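Local coordinates for protein beta-Lactamase/D-Alanine Carboxypeptidase (Pseudomonas syringae pv. tomato, PDB 5EVI) that probably hydrolyses beta-lactams to substituted beta-amino acids as a class C (AmpC) serine beta-lactamase, which would give antibiotic resistance, at residues G149-Y154 / T298-A303; A274-P279 / V316-S321; I34-H39 / L337-L342; I282-L287 / A356-Q361; L188-V193 / S232-R237. All coordinates share one frame; numbering follows the deposited sequence.

How the contacts relate
Contacts 1, 2 and 3 pair strands of one antiparallel sheet. Contacts 4 and 5 add helices on its two faces. Contact 2 lies nearest the middle of the molecule, its centre about 7 Å from that of the chain. It touches contact 1 through the Arg152–Glu276 salt bridge. Lys318 of contact 2 and Tyr154 of contact 1 both lie beside Ser68, probably the catalytic serine of an SxxK motif. Contact 3 is about 30 Å from contact 1, centre to centre. Ile36, Ile339 and Ile341 pack on the 356-361 helix of contact 4, and Ala35 and Val340 on the 232-237 helix of contact 5. Tyr278 of contact 2 touches Val286 and Leu287 of contact 4.

Contact 1: residues G149-Y154 / T298-A303; sequences GTHRTY and TQKADA
Thr298 and His151 bury the most surface here, followed by Ala301. Thr298 OG1 is hydrogen-bonded to Thr153 OG1 at 2.7 Å, and either hydroxyl could donate. Thr153 OG1 also bonds to Tyr146. The other branch of Thr298, CG2, rests 3.7 Å from His151 CB. The His151 ring lies obliquely beside the 298-303 backbone, with CD2 4.1 Å from Lys300 CA. Its ND1 donates to Thr150 OG1 at 3.0 Å, in the ring plane, which helps to set the ring rotation; Thr150 OG1 is also bonded to Leu147 O. Ala301 CB points toward the 149-154 segment and lies 3.8 Å from Gly149 O. Ala301 N donates to Thr150 O at 3.0 Å. Arg152 and Gln299 exchange two more backbone bonds. Arg152 NH2 forms a salt bridge with Glu276, and NE bonds to Gln271. The pairing forms one edge of the antiparallel sheet. Tyr154 then leaves it, its OH weakly bonded to Ser68 OG, matching the tyrosine of the Tyr-Ala-Asn motif in class C beta-lactamases.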
# COMPACT_ATOMS: atom_id res chain seq x y z
N GLY B 149 14.84 0.92 -14.89
CA GLY B 149 14.90 -0.53 -14.74
C GLY B 149 16.16 -1.09 -14.12
O GLY B 149 16.20 -2.26 -13.77
N THR B 150 17.20 -0.28 -13.95
CA THR B 150 18.48 -0.81 -13.51
C THR B 150 18.61 -0.77 -12.01
O THR B 150 19.35 -1.54 -11.46
CB THR B 150 19.68 -0.07 -14.14
OG1 THR B 150 19.64 1.29 -13.75
CG2 THR B 150 19.62 -0.16 -15.68
N HIS B 151 17.90 0.15 -11.35
CA HIS B 151 17.91 0.25 -9.89
C HIS B 151 16.51 0.58 -9.40
O HIS B 151 15.67 1.08 -10.15
CB HIS B 151 18.89 1.32 -9.38
CG HIS B 151 20.32 1.08 -9.74
ND1 HIS B 151 20.81 1.23 -11.02
CD2 HIS B 151 21.39 0.74 -8.98
CE1 HIS B 151 22.10 0.98 -11.03
NE2 HIS B 151 22.48 0.68 -9.80
N ARG B 152 16.26 0.31 -8.13
CA ARG B 152 14.94 0.59 -7.54
C ARG B 152 15.14 1.53 -6.33
O ARG B 152 15.90 1.20 -5.42
CB ARG B 152 14.30 -0.74 -7.21
CG ARG B 152 12.88 -0.69 -6.65
CD ARG B 152 12.90 -0.93 -5.16
NE ARG B 152 11.59 -1.29 -4.59
CZ ARG B 152 11.35 -1.34 -3.28
NH1 ARG B 152 12.32 -1.10 -2.40
NH2 ARG B 152 10.14 -1.67 -2.84
N THR B 153 14.44 2.68 -6.35
CA THR B 153 14.48 3.71 -5.27
C THR B 153 13.08 4.03 -4.76
O THR B 153 12.32 4.79 -5.39
CB THR B 153 15.12 5.02 -5.74
OG1 THR B 153 16.33 4.73 -6.45
CG2 THR B 153 15.41 5.95 -4.56
N TYR B 154 12.72 3.47 -3.61
CA TYR B 154 11.37 3.63 -3.05
C TYR B 154 11.11 5.10 -2.79
O TYR B 154 11.89 5.74 -2.07
CB TYR B 154 11.22 2.83 -1.76
CG TYR B 154 9.83 2.77 -1.13
CD1 TYR B 154 8.92 1.77 -1.48
CD2 TYR B 154 9.45 3.66 -0.12
CE1 TYR B 154 7.68 1.67 -0.87
CE2 TYR B 154 8.20 3.56 0.50
CZ TYR B 154 7.33 2.57 0.13
OH TYR B 154 6.09 2.48 0.76
N THR B 298 18.54 3.05 -2.47
CA THR B 298 18.60 2.62 -3.85
C THR B 298 19.28 1.26 -3.92
O THR B 298 20.28 1.01 -3.22
CB THR B 298 19.31 3.65 -4.77
OG1 THR B 298 18.48 4.83 -4.90
CG2 THR B 298 19.50 3.10 -6.14
N GLN B 299 18.71 0.38 -4.75
CA GLN B 299 19.04 -1.04 -4.81
C GLN B 299 19.16 -1.48 -6.27
O GLN B 299 18.44 -0.97 -7.13
CB GLN B 299 17.90 -1.84 -4.18
CG GLN B 299 18.33 -3.11 -3.50
CD GLN B 299 18.69 -2.88 -2.05
OE1 GLN B 299 19.85 -2.93 -1.68
NE2 GLN B 299 17.72 -2.60 -1.24
N LYS B 300 20.04 -2.43 -6.55
CA LYS B 300 20.10 -2.98 -7.91
C LYS B 300 18.78 -3.69 -8.23
O LYS B 300 18.18 -4.28 -7.35
CB LYS B 300 21.26 -3.95 -8.07
CG LYS B 300 22.62 -3.27 -8.06
CD LYS B 300 23.67 -4.24 -8.53
CE LYS B 300 24.96 -3.54 -8.92
NZ LYS B 300 25.77 -4.51 -9.69
N ALA B 301 18.34 -3.58 -9.48
CA ALA B 301 17.13 -4.27 -9.94
C ALA B 301 17.41 -5.04 -11.23
O ALA B 301 18.17 -4.60 -12.08
CB ALA B 301 15.98 -3.29 -10.16
N ASP B 302 16.77 -6.20 -11.36
CA ASP B 302 16.84 -6.98 -12.58
C ASP B 302 15.45 -7.10 -13.16
O ASP B 302 14.58 -7.72 -12.54
CB ASP B 302 17.44 -8.36 -12.30
CG ASP B 302 18.91 -8.46 -12.66
OD1 ASP B 302 19.45 -7.62 -13.44
OD2 ASP B 302 19.57 -9.41 -12.18
N ALA B 303 15.26 -6.52 -14.35
CA ALA B 303 13.96 -6.59 -15.02
C ALA B 303 13.58 -8.03 -15.33
O ALA B 303 14.45 -8.90 -15.57
CB ALA B 303 13.92 -5.72 -16.26

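Contact 2: residues A274-P279 / V316-S321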
# COMPACT_ATOMS: atom_id res chain seq x y z
N ALA B 274 3.27 -1.30 -6.84
CA ALA B 274 3.19 -1.03 -5.38
C ALA B 274 3.36 -2.26 -4.50
O ALA B 274 4.22 -2.24 -3.59
CB ALA B 274 1.93 -0.27 -4.97
N TRP B 275 2.59 -3.32 -4.75
CA TRP B 275 2.81 -4.57 -4.05
C TRP B 275 4.24 -5.06 -4.25
O TRP B 275 4.89 -4.81 -5.29
CB TRP B 275 1.85 -5.69 -4.49
CG TRP B 275 0.45 -5.42 -4.27
CD1 TRP B 275 -0.49 -5.14 -5.22
CD2 TRP B 275 -0.22 -5.38 -3.01
NE1 TRP B 275 -1.72 -4.94 -4.63
CE2 TRP B 275 -1.58 -5.10 -3.27
CE3 TRP B 275 0.19 -5.61 -1.67
CZ2 TRP B 275 -2.55 -5.02 -2.23
CZ3 TRP B 275 -0.77 -5.50 -0.64
CH2 TRP B 275 -2.12 -5.21 -0.94
N GLU B 276 4.72 -5.75 -3.22
CA GLU B 276 5.97 -6.49 -3.26
C GLU B 276 5.66 -7.91 -2.86
O GLU B 276 4.69 -8.17 -2.08
CB GLU B 276 7.00 -5.87 -2.34
CG GLU B 276 7.17 -4.37 -2.55
CD GLU B 276 7.79 -3.63 -1.37
OE1 GLU B 276 8.28 -4.28 -0.40
OE2 GLU B 276 7.78 -2.38 -1.44
N GLN B 277 6.43 -8.86 -3.41
CA GLN B 277 6.10 -10.28 -3.16
C GLN B 277 7.33 -11.17 -3.05
O GLN B 277 8.45 -10.78 -3.41
CB GLN B 277 5.13 -10.82 -4.22
CG GLN B 277 5.72 -10.84 -5.62
CD GLN B 277 4.81 -11.41 -6.67
OE1 GLN B 277 5.26 -12.17 -7.57
NE2 GLN B 277 3.54 -11.04 -6.62
N TYR B 278 7.07 -12.37 -2.55
CA TYR B 278 8.11 -13.34 -2.22
C TYR B 278 7.64 -14.72 -2.72
O TYR B 278 6.55 -15.16 -2.38
CB TYR B 278 8.39 -13.34 -0.73
CG TYR B 278 8.88 -12.01 -0.27
CD1 TYR B 278 10.23 -11.71 -0.29
CD2 TYR B 278 8.00 -11.01 0.09
CE1 TYR B 278 10.70 -10.48 0.11
CE2 TYR B 278 8.44 -9.77 0.46
CZ TYR B 278 9.80 -9.50 0.47
OH TYR B 278 10.21 -8.25 0.85
N PRO B 279 8.47 -15.38 -3.56
CA PRO B 279 8.06 -16.67 -4.12
C PRO B 279 8.14 -17.79 -3.10
O PRO B 279 8.93 -17.72 -2.16
CB PRO B 279 9.06 -16.90 -5.25
CG PRO B 279 10.21 -16.02 -4.94
CD PRO B 279 9.63 -14.82 -4.28
N VAL B 316 2.28 -11.96 -1.02
CA VAL B 316 2.14 -10.60 -1.47
C VAL B 316 1.94 -9.73 -0.22
O VAL B 316 1.20 -10.10 0.73
CB VAL B 316 1.01 -10.47 -2.52
CG1 VAL B 316 0.88 -9.04 -3.00
CG2 VAL B 316 1.27 -11.41 -3.70
N ASN B 317 2.62 -8.59 -0.21
CA ASN B 317 2.62 -7.74 1.01
C ASN B 317 2.81 -6.28 0.80
O ASN B 317 3.32 -5.84 -0.22
CB ASN B 317 3.56 -8.26 2.11
CG ASN B 317 5.03 -8.09 1.83
OD1 ASN B 317 5.44 -7.56 0.77
ND2 ASN B 317 5.84 -8.50 2.80
N LYS B 318 2.38 -5.50 1.80
CA LYS B 318 2.76 -4.13 1.91
C LYS B 318 2.81 -3.64 3.34
O LYS B 318 1.85 -3.87 4.10
CB LYS B 318 1.84 -3.19 1.09
CG LYS B 318 2.47 -1.82 0.78
CD LYS B 318 3.73 -1.92 -0.08
CE LYS B 318 4.54 -0.64 -0.15
NZ LYS B 318 3.96 0.40 -1.04
N THR B 319 3.89 -2.92 3.67
CA THR B 319 3.96 -2.14 4.92
C THR B 319 3.42 -0.70 4.68
O THR B 319 3.56 -0.15 3.57
CB THR B 319 5.39 -2.04 5.50
OG1 THR B 319 6.26 -1.44 4.54
CG2 THR B 319 5.95 -3.41 5.98
N GLY B 320 2.86 -0.10 5.72
CA GLY B 320 2.40 1.30 5.63
C GLY B 320 2.48 2.04 6.94
O GLY B 320 2.00 1.53 7.98
N SER B 321 3.13 3.20 6.95
CA SER B 321 3.36 3.92 8.17
C SER B 321 3.16 5.41 8.02
O SER B 321 3.47 6.00 6.97
CB SER B 321 4.79 3.75 8.71
OG SER B 321 5.05 2.42 9.02
O HOH W 1 8.38 -6.47 0.93
O HOH W 2 6.21 -3.22 2.03
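Val316 CG1 sits on one face of the Trp275 indole, 3.3 Å above its plane and out toward the rim, nearest CE3. At the indole edge, near its plane, lies Asn317 O. Lys318 CB comes obliquely to the same rim, 3.9 Å from Trp275 CZ3. The lysine chain then bends at chi2 (63°), which carries Lys318 CD to 3.6 Å from Ala274 O. Its NZ makes weak bonds to Ser68 O and Tyr154 OH. On the other face of the sheet, the Asn317 amide stands nearly perpendicular to the Tyr278 ring, with planes 83° apart. Its chi1 of 72° brings Asn317 OD1 to 3.0 Å from Glu276 O; both are acceptors, and no bond forms. Asn317 ND2 is bonded to Tyr328 and Asn291. Water 1 accepts from Tyr278 OH at 2.6 Å and donates to Glu276 OE1 at 2.6 Å and Asn317 OD1 at 3.1 Å. Glu276 OE2 forms a salt bridge with Arg152. Asn317 N donates to Glu276 O at 2.8 Å; the return bond is weak. Both carboxylate oxygens of Glu276 and both polar atoms of the Asn317 amide have partners. The buried Glu276 charge may also be felt by nearby Lys318, of the probable Lys-Thr-Gly motif.

Contact 3: residues I34-H39 / L337-L342; sequences IAITRH and LGIVIL
The first and last strands in sequence of the beta-lactamase sheet meet here, side by side and antiparallel. Ile34 pairs with Ile341, Ile36 with Ile339 and Arg38 with Leu337. This pairing of first and last strands belongs to the fold shared by serine beta-lactamases and penicillin-binding proteins. Four backbone hydrogen bonds hold it. Ala35 and Val340 exchange two, with Val340 N donating to Ala35 O at 2.9 Å. Thr37 and Gly338 exchange the other two, with Gly338 N donating to Thr37 O at 2.8 Å. CA-H...O contacts fill in between, such as Ile36 CA to Gly338 O at 3.2 Å. On one face Ile34 runs beside Ile339 and Ile341, and Ile36 beside Ile339. Ile339 CD1 lies against both Ile36 and Ile34, 4.0 Å from Ile36 CG1 and 4.2 Å from Ile34 CG2. Helix 356-363 packs on this face. At the Arg38 end of this face, Leu337 CD1 lies against the aliphatic part of the arginine, 3.6 Å from Arg38 CG. The opposite face carries Ala35, Thr37 and Val340. Ala35 and Val340 meet helix 232-243 through Ile236. Thr37 turns OG1 anti to its own N (chi1 -174°), and this hydroxyl bonds to Glu240 of the same helix. The same torsion lays Thr37 CG2 over the bare backbone of Gly338, 3.7 Å from its N and CA.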
# COMPACT_ATOMS: atom_id res chain seq x y z
N ILE B 34 -6.91 -6.48 13.84
CA ILE B 34 -6.41 -7.56 13.00
C ILE B 34 -7.62 -8.21 12.37
O ILE B 34 -8.62 -8.43 13.06
CB ILE B 34 -5.62 -8.59 13.85
CG1 ILE B 34 -4.34 -7.95 14.39
CG2 ILE B 34 -5.30 -9.86 13.04
CD1 ILE B 34 -3.77 -8.68 15.59
N ALA B 35 -7.54 -8.48 11.08
CA ALA B 35 -8.52 -9.27 10.37
C ALA B 35 -7.77 -10.36 9.59
O ALA B 35 -6.76 -10.06 8.94
CB ALA B 35 -9.31 -8.40 9.44
N ILE B 36 -8.29 -11.58 9.66
CA ILE B 36 -7.86 -12.72 8.85
C ILE B 36 -8.97 -13.16 7.89
O ILE B 36 -10.17 -13.09 8.22
CB ILE B 36 -7.47 -13.93 9.74
CG1 ILE B 36 -6.27 -13.59 10.63
CG2 ILE B 36 -7.14 -15.19 8.92
CD1 ILE B 36 -6.10 -14.53 11.79
N THR B 37 -8.57 -13.63 6.71
CA THR B 37 -9.48 -14.29 5.76
C THR B 37 -8.82 -15.60 5.33
O THR B 37 -7.61 -15.63 5.06
CB THR B 37 -9.88 -13.36 4.58
OG1 THR B 37 -10.88 -14.00 3.75
CG2 THR B 37 -8.67 -13.00 3.75
N ARG B 38 -9.59 -16.69 5.34
CA ARG B 38 -9.10 -18.01 4.99
C ARG B 38 -10.26 -18.66 4.25
O ARG B 38 -11.29 -18.94 4.87
CB ARG B 38 -8.70 -18.82 6.23
CG ARG B 38 -7.99 -20.13 5.92
CD ARG B 38 -7.37 -20.72 7.18
NE ARG B 38 -8.40 -21.26 8.06
CZ ARG B 38 -9.06 -22.42 7.87
NH1 ARG B 38 -8.81 -23.22 6.84
NH2 ARG B 38 -10.00 -22.77 8.73
N HIS B 39 -10.09 -18.85 2.95
CA HIS B 39 -11.14 -19.30 2.03
C HIS B 39 -12.45 -18.53 2.11
O HIS B 39 -13.54 -19.14 2.09
CB HIS B 39 -11.42 -20.82 2.18
CG HIS B 39 -10.21 -21.69 1.97
ND1 HIS B 39 -9.57 -21.79 0.75
CD2 HIS B 39 -9.55 -22.50 2.81
CE1 HIS B 39 -8.55 -22.62 0.86
NE2 HIS B 39 -8.51 -23.06 2.11
N LEU B 337 -5.61 -16.97 1.66
CA LEU B 337 -5.23 -16.68 3.04
C LEU B 337 -4.74 -15.26 3.11
O LEU B 337 -3.80 -14.88 2.37
CB LEU B 337 -4.16 -17.65 3.51
CG LEU B 337 -3.75 -17.74 4.99
CD1 LEU B 337 -4.86 -18.33 5.85
CD2 LEU B 337 -2.49 -18.59 5.11
N GLY B 338 -5.34 -14.48 4.01
CA GLY B 338 -5.03 -13.06 4.13
C GLY B 338 -5.10 -12.48 5.51
O GLY B 338 -5.74 -13.02 6.41
N ILE B 339 -4.41 -11.36 5.69
CA ILE B 339 -4.29 -10.73 6.97
C ILE B 339 -4.07 -9.21 6.82
O ILE B 339 -3.31 -8.76 5.96
CB ILE B 339 -3.22 -11.43 7.87
CG1 ILE B 339 -3.29 -10.91 9.30
CG2 ILE B 339 -1.82 -11.31 7.27
CD1 ILE B 339 -2.72 -11.79 10.40
N VAL B 340 -4.77 -8.46 7.66
CA VAL B 340 -4.57 -7.03 7.90
C VAL B 340 -4.14 -6.83 9.36
O VAL B 340 -4.78 -7.39 10.24
CB VAL B 340 -5.93 -6.31 7.65
CG1 VAL B 340 -5.97 -4.91 8.24
CG2 VAL B 340 -6.27 -6.29 6.15
N ILE B 341 -3.06 -6.06 9.63
CA ILE B 341 -2.68 -5.67 10.96
C ILE B 341 -2.55 -4.14 10.99
O ILE B 341 -1.66 -3.56 10.31
CB ILE B 341 -1.37 -6.32 11.46
CG1 ILE B 341 -1.45 -7.85 11.37
CG2 ILE B 341 -1.07 -5.84 12.88
CD1 ILE B 341 -0.15 -8.59 11.57
N LEU B 342 -3.44 -3.52 11.75
CA LEU B 342 -3.52 -2.04 11.84
C LEU B 342 -3.31 -1.56 13.29
O LEU B 342 -3.96 -2.01 14.21
CB LEU B 342 -4.81 -1.49 11.21
CG LEU B 342 -5.16 -1.80 9.72
CD1 LEU B 342 -6.54 -1.35 9.31
CD2 LEU B 342 -4.16 -1.22 8.73

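Contact 4: residues I282-L287 / A356-Q361; sequences IHLDVL and AYRILQ
The Tyr357 ring takes Leu284 on one face. Leu284 CB stands over the middle of the ring, 4.1 Å from its centroid and 11° off the normal, a CH-pi contact. Leu284 CD1 reaches the base of the ring, 3.9 Å from Tyr357 CG. With chi1 at -176°, Leu284 extends away from its N-H, which carries CD1 along the tyrosine toward its CB. At the ring edge, near its plane, lies Ile282 O, 4.5 Å from Tyr357 CE1. Leu287 CD1 comes in obliquely, 4.3 Å from Tyr357 CD1. The second flat group, the Arg358 guanidinium, is met obliquely by the other leucine branch, with Leu284 CD2 4.1 Å from Arg358 NH2. These residues join the start of helix 284-290 to the C-terminal helix 356-363. Both helices pack on the same face of the main sheet, where Leu287 and Leu360 each touch Trp315 of strand 315-322. No direct hydrogen bond links the two segments. Water 3 bridges them instead. It accepts from Leu284 N at 2.9 Å, the first N-H of the helix after the N-cap residue His283. The same water lies a short 2.5 Å from Tyr357 OH.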
# COMPACT_ATOMS: atom_id res chain seq x y z
N ILE B 282 8.33 -19.76 1.22
CA ILE B 282 8.38 -18.43 1.83
C ILE B 282 9.08 -18.57 3.18
O ILE B 282 8.59 -19.27 4.08
CB ILE B 282 6.94 -17.84 1.91
CG1 ILE B 282 6.45 -17.44 0.49
CG2 ILE B 282 6.90 -16.61 2.82
CD1 ILE B 282 5.03 -17.87 0.18
N HIS B 283 10.25 -17.95 3.31
CA HIS B 283 11.02 -17.94 4.57
C HIS B 283 10.93 -16.62 5.32
O HIS B 283 11.07 -15.55 4.71
CB HIS B 283 12.49 -18.26 4.29
CG HIS B 283 12.72 -19.70 3.93
ND1 HIS B 283 12.65 -20.18 2.64
CD2 HIS B 283 12.99 -20.77 4.71
CE1 HIS B 283 12.87 -21.48 2.64
NE2 HIS B 283 13.11 -21.86 3.89
N LEU B 284 10.70 -16.70 6.64
CA LEU B 284 10.60 -15.50 7.49
C LEU B 284 11.78 -14.55 7.32
O LEU B 284 11.60 -13.35 7.17
CB LEU B 284 10.49 -15.87 8.98
CG LEU B 284 10.30 -14.69 9.96
CD1 LEU B 284 9.16 -13.77 9.57
CD2 LEU B 284 10.11 -15.18 11.39
N ASP B 285 12.99 -15.09 7.34
CA ASP B 285 14.17 -14.24 7.24
C ASP B 285 14.21 -13.48 5.94
O ASP B 285 14.73 -12.38 5.93
CB ASP B 285 15.45 -15.04 7.33
CG ASP B 285 15.71 -15.59 8.71
OD1 ASP B 285 15.05 -15.22 9.72
OD2 ASP B 285 16.60 -16.46 8.76
N VAL B 286 13.73 -14.09 4.85
CA VAL B 286 13.60 -13.40 3.57
C VAL B 286 12.57 -12.26 3.67
O VAL B 286 12.84 -11.17 3.19
CB VAL B 286 13.29 -14.38 2.41
CG1 VAL B 286 12.87 -13.66 1.13
CG2 VAL B 286 14.52 -15.24 2.17
N LEU B 287 11.43 -12.53 4.29
CA LEU B 287 10.40 -11.48 4.48
C LEU B 287 10.95 -10.31 5.31
O LEU B 287 10.70 -9.14 4.99
CB LEU B 287 9.16 -12.06 5.16
CG LEU B 287 8.32 -13.03 4.36
CD1 LEU B 287 7.17 -13.55 5.22
CD2 LEU B 287 7.82 -12.35 3.11
N ALA B 356 2.43 -11.17 11.53
CA ALA B 356 1.62 -11.70 10.42
C ALA B 356 2.00 -13.14 10.11
O ALA B 356 1.14 -13.98 9.97
CB ALA B 356 1.82 -10.82 9.19
N TYR B 357 3.30 -13.42 10.08
CA TYR B 357 3.82 -14.77 9.80
C TYR B 357 3.27 -15.79 10.82
O TYR B 357 2.67 -16.82 10.41
CB TYR B 357 5.35 -14.74 9.80
CG TYR B 357 6.03 -16.08 9.51
CD1 TYR B 357 6.36 -16.48 8.21
CD2 TYR B 357 6.35 -16.95 10.55
CE1 TYR B 357 6.99 -17.70 7.97
CE2 TYR B 357 6.98 -18.17 10.32
CZ TYR B 357 7.27 -18.56 9.05
OH TYR B 357 7.90 -19.77 8.90
N ARG B 358 3.43 -15.50 12.11
CA ARG B 358 2.97 -16.37 13.21
C ARG B 358 1.49 -16.65 13.16
O ARG B 358 1.04 -17.80 13.31
CB ARG B 358 3.27 -15.76 14.59
CG ARG B 358 4.39 -16.45 15.32
CD ARG B 358 5.74 -15.95 14.89
NE ARG B 358 6.22 -14.94 15.83
CZ ARG B 358 7.48 -14.49 15.91
NH1 ARG B 358 7.76 -13.56 16.81
NH2 ARG B 358 8.45 -14.95 15.10
N ILE B 359 0.71 -15.59 12.97
CA ILE B 359 -0.74 -15.72 12.96
C ILE B 359 -1.18 -16.56 11.77
O ILE B 359 -2.00 -17.44 11.94
CB ILE B 359 -1.46 -14.36 12.99
CG1 ILE B 359 -1.31 -13.71 14.36
CG2 ILE B 359 -2.95 -14.49 12.67
CD1 ILE B 359 -1.85 -12.30 14.41
N LEU B 360 -0.66 -16.29 10.57
CA LEU B 360 -0.98 -17.13 9.43
C LEU B 360 -0.50 -18.57 9.62
O LEU B 360 -1.17 -19.49 9.16
CB LEU B 360 -0.46 -16.52 8.12
CG LEU B 360 -1.14 -15.21 7.71
CD1 LEU B 360 -0.70 -14.89 6.29
CD2 LEU B 360 -2.66 -15.28 7.81
N GLN B 361 0.62 -18.77 10.31
CA GLN B 361 1.10 -20.11 10.66
C GLN B 361 0.08 -20.84 11.56
O GLN B 361 -0.20 -22.00 11.33
CB GLN B 361 2.49 -20.05 11.30
CG GLN B 361 3.13 -21.39 11.64
CD GLN B 361 4.52 -21.25 12.23
OE1 GLN B 361 4.80 -21.73 13.32
NE2 GLN B 361 5.40 -20.58 11.52
O HOH W 3 10.06 -19.31 7.75

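Contact 5: residues L188-V193 / S232-R237; sequences LNSTYV and SRDLIR
Asp234 reaches from its helix into the loop 188-191. Asp234 CB already lies 3.3 Å from Thr191 OG1, with Leu188 CD2 also close by. Asp234 CG continues toward the Ser190 backbone, 3.6 Å from Ser190 N. At the tip, OD2 takes two hydrogen bonds. Thr191 OG1 donates to Asp234 OD2 at 2.6 Å, on the anti lone pair. Ser190 N donates to Asp234 OD2 at 2.8 Å from the syn side, 29° out of the carboxylate plane. Asp234 OD1 has looser neighbours across the contact, Ser190 N at 3.8 Å and Ser190 CB at 3.9 Å. The two grips on OD2 come from different directions and should fix the rotation of the carboxylate. The aspartate sits in the first turn of helix 232-243, so it ties the loop that follows helix 174-185 to the start of that helix. Ser230 OG bonds to Thr191 OG1, and Ser231 OG to Ser190 OG. Leu188 CD2 packs on the helix, 3.1 Å from Asp234 O and 3.6 Å from Arg237 CB.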
# COMPACT_ATOMS: atom_id res chain seq x y z
N LEU B 188 -15.95 -0.73 -0.93
CA LEU B 188 -15.28 -0.21 0.25
C LEU B 188 -15.88 1.11 0.75
O LEU B 188 -15.28 2.18 0.58
CB LEU B 188 -13.80 -0.00 -0.05
CG LEU B 188 -13.08 -1.26 -0.52
CD1 LEU B 188 -11.63 -0.95 -0.79
CD2 LEU B 188 -13.21 -2.37 0.54
N ASN B 189 -16.99 1.03 1.46
CA ASN B 189 -17.73 2.25 1.85
C ASN B 189 -17.25 2.94 3.13
O ASN B 189 -17.83 3.98 3.50
CB ASN B 189 -19.23 1.96 1.91
CG ASN B 189 -19.70 1.19 0.70
OD1 ASN B 189 -20.19 0.07 0.83
ND2 ASN B 189 -19.48 1.75 -0.50
N SER B 190 -16.22 2.37 3.79
CA SER B 190 -15.56 2.94 4.98
C SER B 190 -14.03 3.17 4.76
O SER B 190 -13.21 2.92 5.65
CB SER B 190 -15.84 2.03 6.21
OG SER B 190 -14.73 1.92 7.09
N THR B 191 -13.69 3.62 3.55
CA THR B 191 -12.31 3.91 3.15
C THR B 191 -12.27 5.32 2.55
O THR B 191 -13.10 5.66 1.70
CB THR B 191 -11.84 2.85 2.14
OG1 THR B 191 -11.88 1.57 2.75
CG2 THR B 191 -10.43 3.10 1.65
N TYR B 192 -11.30 6.14 2.99
CA TYR B 192 -11.33 7.57 2.69
C TYR B 192 -9.95 8.11 2.42
O TYR B 192 -9.01 7.70 3.09
CB TYR B 192 -11.92 8.35 3.86
CG TYR B 192 -13.24 7.81 4.30
CD1 TYR B 192 -14.41 8.08 3.59
CD2 TYR B 192 -13.32 7.00 5.42
CE1 TYR B 192 -15.62 7.56 3.99
CE2 TYR B 192 -14.54 6.48 5.85
CZ TYR B 192 -15.67 6.75 5.13
OH TYR B 192 -16.84 6.18 5.60
N VAL B 193 -9.86 9.01 1.45
CA VAL B 193 -8.75 9.97 1.37
C VAL B 193 -8.99 11.19 2.29
O VAL B 193 -8.01 11.73 2.85
CB VAL B 193 -8.51 10.45 -0.08
CG1 VAL B 193 -7.46 11.56 -0.13
CG2 VAL B 193 -8.10 9.28 -0.96
N SER B 232 -10.25 -2.18 9.34
CA SER B 232 -9.82 -3.52 9.06
C SER B 232 -10.93 -4.29 8.32
O SER B 232 -10.62 -5.13 7.50
CB SER B 232 -9.36 -4.26 10.31
OG SER B 232 -10.39 -4.47 11.22
N ARG B 233 -12.19 -3.95 8.58
CA ARG B 233 -13.32 -4.54 7.84
C ARG B 233 -13.26 -4.23 6.32
O ARG B 233 -13.41 -5.14 5.49
CB ARG B 233 -14.64 -4.07 8.46
CG ARG B 233 -15.81 -4.92 7.98
CD ARG B 233 -17.08 -4.52 8.68
NE ARG B 233 -17.12 -4.89 10.10
CZ ARG B 233 -17.44 -6.10 10.59
NH1 ARG B 233 -17.70 -7.15 9.81
NH2 ARG B 233 -17.52 -6.26 11.91
N ASP B 234 -12.98 -2.99 5.95
CA ASP B 234 -12.79 -2.62 4.54
C ASP B 234 -11.51 -3.14 3.93
O ASP B 234 -11.52 -3.58 2.79
CB ASP B 234 -12.79 -1.13 4.33
CG ASP B 234 -14.14 -0.58 3.95
OD1 ASP B 234 -15.17 -1.26 4.23
OD2 ASP B 234 -14.17 0.54 3.36
N LEU B 235 -10.40 -3.08 4.66
CA LEU B 235 -9.11 -3.46 4.06
C LEU B 235 -9.07 -4.99 3.84
O LEU B 235 -8.53 -5.45 2.87
CB LEU B 235 -7.95 -2.93 4.90
CG LEU B 235 -6.54 -3.00 4.35
CD1 LEU B 235 -6.44 -2.27 3.02
CD2 LEU B 235 -5.58 -2.42 5.38
N ILE B 236 -9.73 -5.77 4.70
CA ILE B 236 -9.76 -7.22 4.49
C ILE B 236 -10.60 -7.57 3.23
O ILE B 236 -10.24 -8.48 2.50
CB ILE B 236 -10.15 -7.99 5.79
CG1 ILE B 236 -9.55 -9.41 5.84
CG2 ILE B 236 -11.65 -8.12 5.94
CD1 ILE B 236 -8.05 -9.52 5.90
N ARG B 237 -11.67 -6.80 2.96
CA ARG B 237 -12.39 -6.80 1.67
C ARG B 237 -11.46 -6.56 0.50
O ARG B 237 -11.49 -7.32 -0.47
CB ARG B 237 -13.57 -5.81 1.63
CG ARG B 237 -14.93 -6.46 1.84
CD ARG B 237 -16.07 -5.45 2.05
NE ARG B 237 -17.29 -5.80 1.30
CZ ARG B 237 -17.41 -5.76 -0.04
NH1 ARG B 237 -16.40 -5.41 -0.83
NH2 ARG B 237 -18.56 -6.11 -0.61